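Local coordinates for protein AMP-dependent synthetase and ligase (Xenorhabdus doucetiae, PDB 6QSR) that probably serves as the dehydratase subunit ApeI of a two-protein complex in the type II polyketide pathway that makes aryl polyene pigments, at residues Ala43-Val48 with Gly113-Cys118. Sequence-based numbering, arbitrary orientation.
Sequences AQIDWV and GKIKLC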
loop_
_atom_site.group_PDB
_atom_site.type_symbol
_atom_site.label_atom_id
_atom_site.label_comp_id
_atom_site.label_asym_id
_atom_site.label_seq_id
_atom_site.Cartn_x
_atom_site.Cartn_y
_atom_site.Cartn_z
ATOM N N ALA A 43 -3.488 3.306 1.496
ATOM C CA ALA A 43 -4.320 4.377 2.049
ATOM C C ALA A 43 -5.352 3.827 3.024
ATOM O O ALA A 43 -5.629 4.445 4.056
ATOM C CB ALA A 43 -5.000 5.163 0.939
ATOM N N GLN A 44 -5.888 2.652 2.695
ATOM C CA GLN A 44 -6.839 1.942 3.552
ATOM C C GLN A 44 -6.182 1.517 4.873
ATOM O O GLN A 44 -6.802 1.608 5.936
ATOM C CB GLN A 44 -7.429 0.731 2.816
ATOM C CG GLN A 44 -8.241 1.099 1.569
ATOM C CD GLN A 44 -8.669 -0.121 0.768
ATOM O OE1 GLN A 44 -9.280 -1.042 1.303
ATOM N NE2 GLN A 44 -8.348 -0.130 -0.525
ATOM N N ILE A 45 -4.924 1.106 4.801
ATOM C CA ILE A 45 -4.140 0.777 6.005
ATOM C C ILE A 45 -3.827 2.059 6.795
ATOM O O ILE A 45 -3.936 2.073 8.036
ATOM C CB ILE A 45 -2.867 -0.013 5.650
ATOM C CG1 ILE A 45 -3.255 -1.376 5.063
ATOM C CG2 ILE A 45 -1.989 -0.237 6.880
ATOM C CD1 ILE A 45 -2.206 -1.979 4.173
ATOM N N ASP A 46 -3.476 3.124 6.068
ATOM C CA ASP A 46 -3.134 4.421 6.663
ATOM C C ASP A 46 -4.256 4.939 7.581
ATOM O O ASP A 46 -3.991 5.331 8.708
ATOM C CB ASP A 46 -2.775 5.440 5.566
ATOM C CG ASP A 46 -2.092 6.686 6.112
ATOM O OD1 ASP A 46 -0.941 6.591 6.583
ATOM O OD2 ASP A 46 -2.693 7.772 6.050
ATOM N N TRP A 47 -5.508 4.884 7.117
ATOM C CA TRP A 47 -6.647 5.374 7.901
ATOM C C TRP A 47 -6.982 4.464 9.088
ATOM O O TRP A 47 -7.291 4.951 10.170
ATOM C CB TRP A 47 -7.885 5.566 7.012
ATOM C CG TRP A 47 -7.639 6.447 5.826
ATOM C CD1 TRP A 47 -6.700 7.438 5.708
ATOM C CD2 TRP A 47 -8.356 6.425 4.587
ATOM N NE1 TRP A 47 -6.775 8.017 4.458
ATOM C CE2 TRP A 47 -7.789 7.420 3.755
ATOM C CE3 TRP A 47 -9.417 5.654 4.095
ATOM C CZ2 TRP A 47 -8.255 7.667 2.453
ATOM C CZ3 TRP A 47 -9.876 5.898 2.792
ATOM C CH2 TRP A 47 -9.289 6.892 1.992
ATOM N N VAL A 48 -6.898 3.156 8.893
ATOM C CA VAL A 48 -7.000 2.207 10.005
ATOM C C VAL A 48 -6.033 2.598 11.125
ATOM O O VAL A 48 -6.429 2.704 12.286
ATOM C CB VAL A 48 -6.797 0.745 9.545
ATOM C CG1 VAL A 48 -6.575 -0.190 10.730
ATOM C CG2 VAL A 48 -8.011 0.282 8.752
ATOM N N GLY A 113 -8.358 -6.990 7.198
ATOM C CA GLY A 113 -7.025 -7.395 7.629
ATOM C C GLY A 113 -6.764 -7.435 9.108
ATOM O O GLY A 113 -7.630 -7.084 9.915
ATOM N N LYS A 114 -5.548 -7.883 9.433
ATOM C CA LYS A 114 -5.066 -8.057 10.805
ATOM C C LYS A 114 -3.688 -7.418 10.937
ATOM O O LYS A 114 -2.747 -7.815 10.233
ATOM C CB LYS A 114 -4.950 -9.544 11.142
ATOM C CG LYS A 114 -6.263 -10.308 11.113
ATOM C CD LYS A 114 -6.047 -11.811 11.065
ATOM C CE LYS A 114 -5.460 -12.346 12.359
ATOM N NZ LYS A 114 -5.360 -13.833 12.315
ATOM N N ILE A 115 -3.582 -6.438 11.837
ATOM C CA ILE A 115 -2.355 -5.670 12.069
ATOM C C ILE A 115 -1.888 -5.929 13.505
ATOM O O ILE A 115 -2.708 -5.966 14.412
ATOM C CB ILE A 115 -2.631 -4.164 11.836
ATOM C CG1 ILE A 115 -2.857 -3.902 10.340
ATOM C CG2 ILE A 115 -1.498 -3.270 12.362
ATOM C CD1 ILE A 115 -3.573 -2.598 10.012
ATOM N N LYS A 116 -0.590 -6.133 13.713
ATOM C CA LYS A 116 -0.049 -6.173 15.072
ATOM C C LYS A 116 0.545 -4.819 15.440
ATOM O O LYS A 116 1.214 -4.168 14.619
ATOM C CB LYS A 116 0.977 -7.291 15.250
ATOM C CG LYS A 116 0.399 -8.678 15.034
ATOM C CD LYS A 116 -0.411 -9.182 16.220
ATOM C CE LYS A 116 0.419 -9.965 17.227
ATOM N NZ LYS A 116 -0.368 -11.106 17.772
ATOM N N LEU A 117 0.265 -4.380 16.662
ATOM C CA LEU A 117 0.868 -3.163 17.211
ATOM C C LEU A 117 1.834 -3.549 18.324
ATOM O O LEU A 117 1.754 -4.657 18.853
ATOM C CB LEU A 117 -0.195 -2.212 17.743
ATOM C CG LEU A 117 -1.299 -1.810 16.761
ATOM C CD1 LEU A 117 -2.296 -0.875 17.421
ATOM C CD2 LEU A 117 -0.694 -1.163 15.527
ATOM N N CYS A 118 2.749 -2.631 18.637
ATOM C CA CYS A 118 3.718 -2.791 19.727
ATOM C C CYS A 118 3.792 -1.467 20.490
ATOM O O CYS A 118 3.421 -0.414 19.967
ATOM C CB CYS A 118 5.101 -3.186 19.187
ATOM S SG CYS A 118 5.849 -1.972 18.070
#
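Ile45 and Val48 together receive Ile115, a small worked example of how a hot-dog fold seats its sheet on its central helix. The residues belong to helix 41-56, the "sausage", and to strand 109-118 of the antiparallel sheet that curves around it.

Ile45 is the first residue of 43-48 to touch 113-118, and it offers its short branch: CG2 lies 4.2 Å from CD1 of Ile115. The same residue also packs on Ile65 of strand 61-70 and on Ile80 of the FabA/FabZ-type partner chain, while Asp46 turns to that subunit with a hydrogen bond from Trp77 of the partner chain to OD1 and forms a salt bridge through OD2 with Lys2 of its own chain.

One helical turn beyond Ile45, Val48 points its CB toward the strand. With CG1 anti to the backbone N (chi1 166°), that methyl comes within 3.9 Å of Ile115 CD1, the two side chains meeting at a slant. Phe95 and Tyr97 of strand 92-99 and Leu82 of strand 79-87 also touch Val48, and Phe95 packs on Ile115 as well.

Ile115 spans the gap between the layers with an extended arm: CG1 is anti to the carbonyl carbon and chi2 of 161° carries CD1 farther outward. The terminal methyl thus rests against both Ile45 CG2 and Val48 CG1, over the groove between these two methyls, which are 6.0 Å apart.

No hydrogen bond joins the two segments, and only 90 Å² is buried between them, all of it by buried aliphatic side chains. Their cohesion therefore rests on dispersion and the exclusion of water; within this contact the fit depends on methyl shape, and polar ties between helix and strand, such as the hydrogen bond of Gln44 with Ser111, lie just outside it.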